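Local coordinates for protein cytochrome P450 (Novosphingobium aromaticivorans, PDB 3OFT) that belongs to the cytochrome P450 family, the bacterial enzyme CYP101C1, and holds a haem in a largely helical fold, at residues S68-L72 against F84-D90. Coordinates in Å, arbitrary orientation, origin at the centre of the assembly. Numbering follows the deposited sequence.
Sequences SSQCL and FIPLQQD. With HEM (protoporphyrin IX containing Fe), chain D.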
ATOM      1  N   SER A  68       4.579  12.299 -14.720  1.00  9.30           N
ATOM      2  CA  SER A  68       4.779  10.930 -15.153  1.00  8.58           C
ATOM      3  C   SER A  68       5.048  10.050 -13.963  1.00  8.99           C
ATOM      4  O   SER A  68       5.643  10.480 -12.948  1.00  8.66           O
ATOM      5  CB  SER A  68       5.964  10.828 -16.149  1.00  8.18           C
ATOM      6  OG  SER A  68       6.349   9.477 -16.484  1.00 11.02           O
ATOM      7  N   SER A  69       4.621   8.802 -14.126  1.00  9.46           N
ATOM      8  CA  SER A  69       4.800   7.747 -13.122  1.00  9.68           C
ATOM      9  C   SER A  69       6.061   6.954 -13.405  1.00  9.71           C
ATOM     10  O   SER A  69       6.346   5.954 -12.724  1.00  8.23           O
ATOM     11  CB  SER A  69       3.610   6.792 -13.103  1.00 10.37           C
ATOM     12  OG  SER A  69       2.480   7.446 -12.537  1.00  9.86           O
ATOM     13  N   GLN A  70       6.819   7.380 -14.413  1.00 10.18           N
ATOM     14  CA  GLN A  70       7.949   6.577 -14.843  1.00 13.77           C
ATOM     15  C   GLN A  70       9.029   6.388 -13.802  1.00 13.26           C
ATOM     16  O   GLN A  70       9.625   5.310 -13.707  1.00 12.77           O
ATOM     17  CB  GLN A  70       8.630   7.243 -16.036  1.00 15.84           C
ATOM     18  CG  GLN A  70       9.172   6.282 -16.954  1.00 22.59           C
ATOM     19  CD  GLN A  70       8.227   6.147 -18.097  1.00 32.53           C
ATOM     20  OE1 GLN A  70       7.018   5.882 -17.904  1.00 34.81           O
ATOM     21  NE2 GLN A  70       8.741   6.376 -19.310  1.00 34.14           N
ATOM     22  N   CYS A  71       9.312   7.449 -13.050  1.00 13.55           N
ATOM     23  CA  CYS A  71      10.478   7.462 -12.132  1.00 14.00           C
ATOM     24  C   CYS A  71      10.408   6.405 -10.985  1.00 14.10           C
ATOM     25  O   CYS A  71      11.444   5.909 -10.523  1.00 13.48           O
ATOM     26  CB  CYS A  71      10.677   8.878 -11.564  1.00 15.03           C
ATOM     27  SG  CYS A  71       9.330   9.490 -10.436  1.00 21.71           S
ATOM     28  N   LEU A  72       9.195   6.090 -10.530  1.00 12.53           N
ATOM     29  CA  LEU A  72       8.919   5.160  -9.402  1.00 11.94           C
ATOM     30  C   LEU A  72       9.299   5.715  -8.028  1.00 12.00           C
ATOM     31  O   LEU A  72       8.518   5.620  -7.085  1.00 11.19           O
ATOM     32  CB  LEU A  72       9.533   3.755  -9.585  1.00 11.17           C
ATOM     33  CG  LEU A  72       9.236   2.663  -8.524  1.00 11.69           C
ATOM     34  CD1 LEU A  72       7.743   2.339  -8.549  1.00 11.99           C
ATOM     35  CD2 LEU A  72      10.023   1.375  -8.774  1.00 12.67           C
ATOM     36  N   PHE A  84       7.800  -1.695 -13.398  1.00  8.63           N
ATOM     37  CA  PHE A  84       6.495  -2.274 -13.035  1.00  8.43           C
ATOM     38  C   PHE A  84       5.389  -1.960 -14.037  1.00  8.21           C
ATOM     39  O   PHE A  84       5.270  -0.844 -14.548  1.00  6.45           O
ATOM     40  CB  PHE A  84       6.049  -1.715 -11.685  1.00  7.94           C
ATOM     41  CG  PHE A  84       6.778  -2.267 -10.520  1.00 11.03           C
ATOM     42  CD1 PHE A  84       6.846  -3.625 -10.305  1.00  7.76           C
ATOM     43  CD2 PHE A  84       7.334  -1.405  -9.574  1.00 11.45           C
ATOM     44  CE1 PHE A  84       7.499  -4.138  -9.187  1.00  7.64           C
ATOM     45  CE2 PHE A  84       7.968  -1.917  -8.448  1.00 13.28           C
ATOM     46  CZ  PHE A  84       8.046  -3.293  -8.259  1.00  9.81           C
ATOM     47  N   ILE A  85       4.566  -2.969 -14.309  1.00  6.48           N
ATOM     48  CA  ILE A  85       3.383  -2.768 -15.144  1.00  7.90           C
ATOM     49  C   ILE A  85       2.116  -3.082 -14.304  1.00  7.66           C
ATOM     50  O   ILE A  85       2.020  -4.155 -13.690  1.00  8.66           O
ATOM     51  CB  ILE A  85       3.403  -3.701 -16.381  1.00  6.33           C
ATOM     52  CG1 ILE A  85       4.420  -3.202 -17.413  1.00  7.77           C
ATOM     53  CG2 ILE A  85       1.997  -3.764 -17.035  1.00  9.02           C
ATOM     54  CD1 ILE A  85       4.553  -4.251 -18.593  1.00  8.85           C
ATOM     55  N   PRO A  86       1.127  -2.171 -14.292  1.00  8.17           N
ATOM     56  CA  PRO A  86       0.976  -0.890 -14.958  1.00  7.89           C
ATOM     57  C   PRO A  86       1.579   0.308 -14.183  1.00  7.78           C
ATOM     58  O   PRO A  86       1.506   1.416 -14.686  1.00  6.88           O
ATOM     59  CB  PRO A  86      -0.548  -0.735 -15.080  1.00  9.33           C
ATOM     60  CG  PRO A  86      -1.115  -1.614 -14.033  1.00 11.26           C
ATOM     61  CD  PRO A  86      -0.067  -2.517 -13.500  1.00  8.32           C
ATOM     62  N   LEU A  87       2.178   0.079 -13.002  1.00  6.76           N
ATOM     63  CA  LEU A  87       2.434   1.201 -12.048  1.00  8.30           C
ATOM     64  C   LEU A  87       3.248   2.337 -12.669  1.00  8.37           C
ATOM     65  O   LEU A  87       3.025   3.516 -12.368  1.00  8.49           O
ATOM     66  CB  LEU A  87       3.120   0.709 -10.757  1.00  7.78           C
ATOM     67  CG  LEU A  87       3.428   1.719  -9.636  1.00  9.46           C
ATOM     68  CD1 LEU A  87       2.125   2.321  -9.018  1.00 10.93           C
ATOM     69  CD2 LEU A  87       4.264   1.049  -8.575  1.00  9.46           C
ATOM     70  N   GLN A  88       4.225   1.962 -13.488  1.00  8.28           N
ATOM     71  CA  GLN A  88       5.174   2.940 -14.042  1.00  9.22           C
ATOM     72  C   GLN A  88       4.862   3.386 -15.442  1.00  9.90           C
ATOM     73  O   GLN A  88       5.677   4.093 -16.028  1.00 11.63           O
ATOM     74  CB  GLN A  88       6.597   2.381 -14.001  1.00  8.54           C
ATOM     75  CG  GLN A  88       7.166   2.341 -12.581  1.00 10.08           C
ATOM     76  CD  GLN A  88       8.573   1.766 -12.583  1.00 11.30           C
ATOM     77  OE1 GLN A  88       9.543   2.381 -13.075  1.00 13.20           O
ATOM     78  NE2 GLN A  88       8.691   0.617 -12.037  1.00  5.11           N
ATOM     79  N   GLN A  89       3.704   3.008 -15.993  1.00  9.37           N
ATOM     80  CA  GLN A  89       3.392   3.451 -17.361  1.00  9.27           C
ATOM     81  C   GLN A  89       2.550   4.716 -17.418  1.00  9.44           C
ATOM     82  O   GLN A  89       1.883   5.043 -16.454  1.00  7.93           O
ATOM     83  CB  GLN A  89       2.691   2.324 -18.106  1.00  9.19           C
ATOM     84  CG  GLN A  89       3.532   1.038 -18.054  1.00 10.14           C
ATOM     85  CD  GLN A  89       2.772  -0.119 -18.662  1.00 16.35           C
ATOM     86  OE1 GLN A  89       1.672  -0.450 -18.229  1.00 16.15           O
ATOM     87  NE2 GLN A  89       3.353  -0.737 -19.668  1.00 16.43           N
ATOM     88  N   ASP A  90       2.601   5.413 -18.559  1.00  9.01           N
ATOM     89  CA  ASP A  90       1.783   6.597 -18.798  1.00 10.86           C
ATOM     90  C   ASP A  90       0.873   6.399 -20.008  1.00 10.62           C
ATOM     91  O   ASP A  90       1.135   5.528 -20.850  1.00 10.85           O
ATOM     92  CB  ASP A  90       2.671   7.814 -19.078  1.00 11.79           C
ATOM     93  CG  ASP A  90       3.603   8.166 -17.911  1.00 13.90           C
ATOM     94  OD1 ASP A  90       3.184   8.173 -16.725  1.00 11.50           O
ATOM     95  OD2 ASP A  90       4.788   8.504 -18.197  1.00 15.27           O
TER
HETATM   96  CHA HEM D 417      -1.625   1.239  -7.227  1.00  2.48           C
HETATM   97  CHB HEM D 417      -2.223   1.675  -2.415  1.00  5.96           C
HETATM   98  CHC HEM D 417      -3.291  -3.025  -2.149  1.00  5.36           C
HETATM   99  CHD HEM D 417      -1.694  -3.630  -6.642  1.00  8.21           C
HETATM  100  C1A HEM D 417      -1.769   1.757  -5.953  1.00  5.58           C
HETATM  101  C2A HEM D 417      -1.690   3.161  -5.627  1.00  5.46           C
HETATM  102  C3A HEM D 417      -1.852   3.313  -4.318  1.00  4.72           C
HETATM  103  C4A HEM D 417      -2.008   1.978  -3.737  1.00  6.21           C
HETATM  104  CMA HEM D 417      -1.788   4.671  -3.574  1.00  5.72           C
HETATM  105  CAA HEM D 417      -1.503   4.318  -6.652  1.00  6.43           C
HETATM  106  CBA HEM D 417      -0.025   4.434  -6.954  1.00  6.68           C
HETATM  107  CGA HEM D 417       0.286   5.611  -7.866  1.00  6.78           C
HETATM  108  O1A HEM D 417       1.475   5.731  -8.297  1.00  7.91           O
HETATM  109  O2A HEM D 417      -0.599   6.462  -8.199  1.00  8.19           O
HETATM  110  C1B HEM D 417      -2.583   0.436  -1.903  1.00  5.61           C
HETATM  111  C2B HEM D 417      -2.969   0.160  -0.543  1.00  4.66           C
HETATM  112  C3B HEM D 417      -3.266  -1.153  -0.491  1.00  5.25           C
HETATM  113  C4B HEM D 417      -3.069  -1.717  -1.812  1.00  5.27           C
HETATM  114  CMB HEM D 417      -3.017   1.219   0.574  1.00  3.95           C
HETATM  115  CAB HEM D 417      -3.705  -2.052   0.669  1.00  8.63           C
HETATM  116  CBB HEM D 417      -3.825  -1.617   1.937  1.00 14.94           C
HETATM  117  C1C HEM D 417      -2.974  -3.653  -3.317  1.00  7.61           C
HETATM  118  C2C HEM D 417      -3.187  -5.056  -3.647  1.00  8.68           C
HETATM  119  C3C HEM D 417      -2.698  -5.209  -4.910  1.00 12.06           C
HETATM  120  C4C HEM D 417      -2.279  -3.923  -5.417  1.00  7.84           C
HETATM  121  CMC HEM D 417      -3.799  -6.120  -2.681  1.00 10.19           C
HETATM  122  CAC HEM D 417      -2.658  -6.453  -5.832  1.00 14.60           C
HETATM  123  CBC HEM D 417      -2.537  -7.690  -5.361  1.00 21.62           C
HETATM  124  C1D HEM D 417      -1.565  -2.407  -7.214  1.00  6.67           C
HETATM  125  C2D HEM D 417      -1.165  -2.193  -8.597  1.00  7.59           C
HETATM  126  C3D HEM D 417      -1.192  -0.686  -8.776  1.00  4.94           C
HETATM  127  C4D HEM D 417      -1.550  -0.116  -7.507  1.00  5.27           C
HETATM  128  CMD HEM D 417      -0.849  -3.286  -9.679  1.00  5.24           C
HETATM  129  CAD HEM D 417      -0.853   0.039 -10.111  1.00  6.71           C
HETATM  130  CBD HEM D 417      -2.203   0.460 -10.715  1.00  5.13           C
HETATM  131  CGD HEM D 417      -1.862   1.337 -11.925  1.00  9.47           C
HETATM  132  O1D HEM D 417      -0.726   1.836 -12.064  1.00  7.95           O
HETATM  133  O2D HEM D 417      -2.739   1.604 -12.753  1.00 11.02           O
HETATM  134  NA  HEM D 417      -1.988   1.054  -4.766  1.00  6.44           N
HETATM  135  NB  HEM D 417      -2.708  -0.725  -2.638  1.00  5.60           N
HETATM  136  NC  HEM D 417      -2.468  -2.997  -4.429  1.00  7.35           N
HETATM  137  ND  HEM D 417      -1.757  -1.171  -6.604  1.00  4.72           N
HETATM  138 FE   HEM D 417      -2.303  -0.952  -4.628  1.00  8.33          FE
HETATM  139  O   HOH W   1       1.674   5.394 -10.985  1.00 10.93           O
HETATM  140  O   HOH W   2       0.016  -1.272  -4.143  1.00 12.50           O
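Asp90, with chi1 near -61°, spreads its carboxylate over the start of 68-72: OD1 accepts a nearly linear hydrogen bond from Ser69 N (3.0 Å), and OD2 takes the hydroxyl of Ser68, OG to OD2 2.5 Å. A serine suits position 68 because its t rotamer lets OG serve twice, giving its proton to Asp90 while accepting from Gln70 N at 3.0 Å, an ST turn that bends the chain just after strand 67-68. Ser69, in the m rotamer, is small enough to bring CB within 3.4 Å of Leu87 O; its OG donates to water 1 (2.7 Å), which in turn donates to Leu87 O and to haem O1A, both at 2.7 Å. The two loops flank helix 78-82, the short helix of the B–C region of the P450 fold, and here they border the haem propionates. Pro86, preceded by a cis peptide bond, opens the type I turn ending at Gln89, and this turn brings Leu87 CA to 3.2 Å from haem O1D. Beyond it the contact turns apolar. Leu72 and Leu87 share the t,p rotamer; Leu72 CD1 lies 3.7 Å from Leu87 CD2, while Leu72 CD2 lies 3.9 Å from Phe84 CE2. Leucine suits this place because its compact apolar end packs against both neighbours, and Leu72 also contacts the bound (2R,5R)-hexane-2,5-diol. Gln88, chi1 m and chi2 t, lays its side chain beside Leu72.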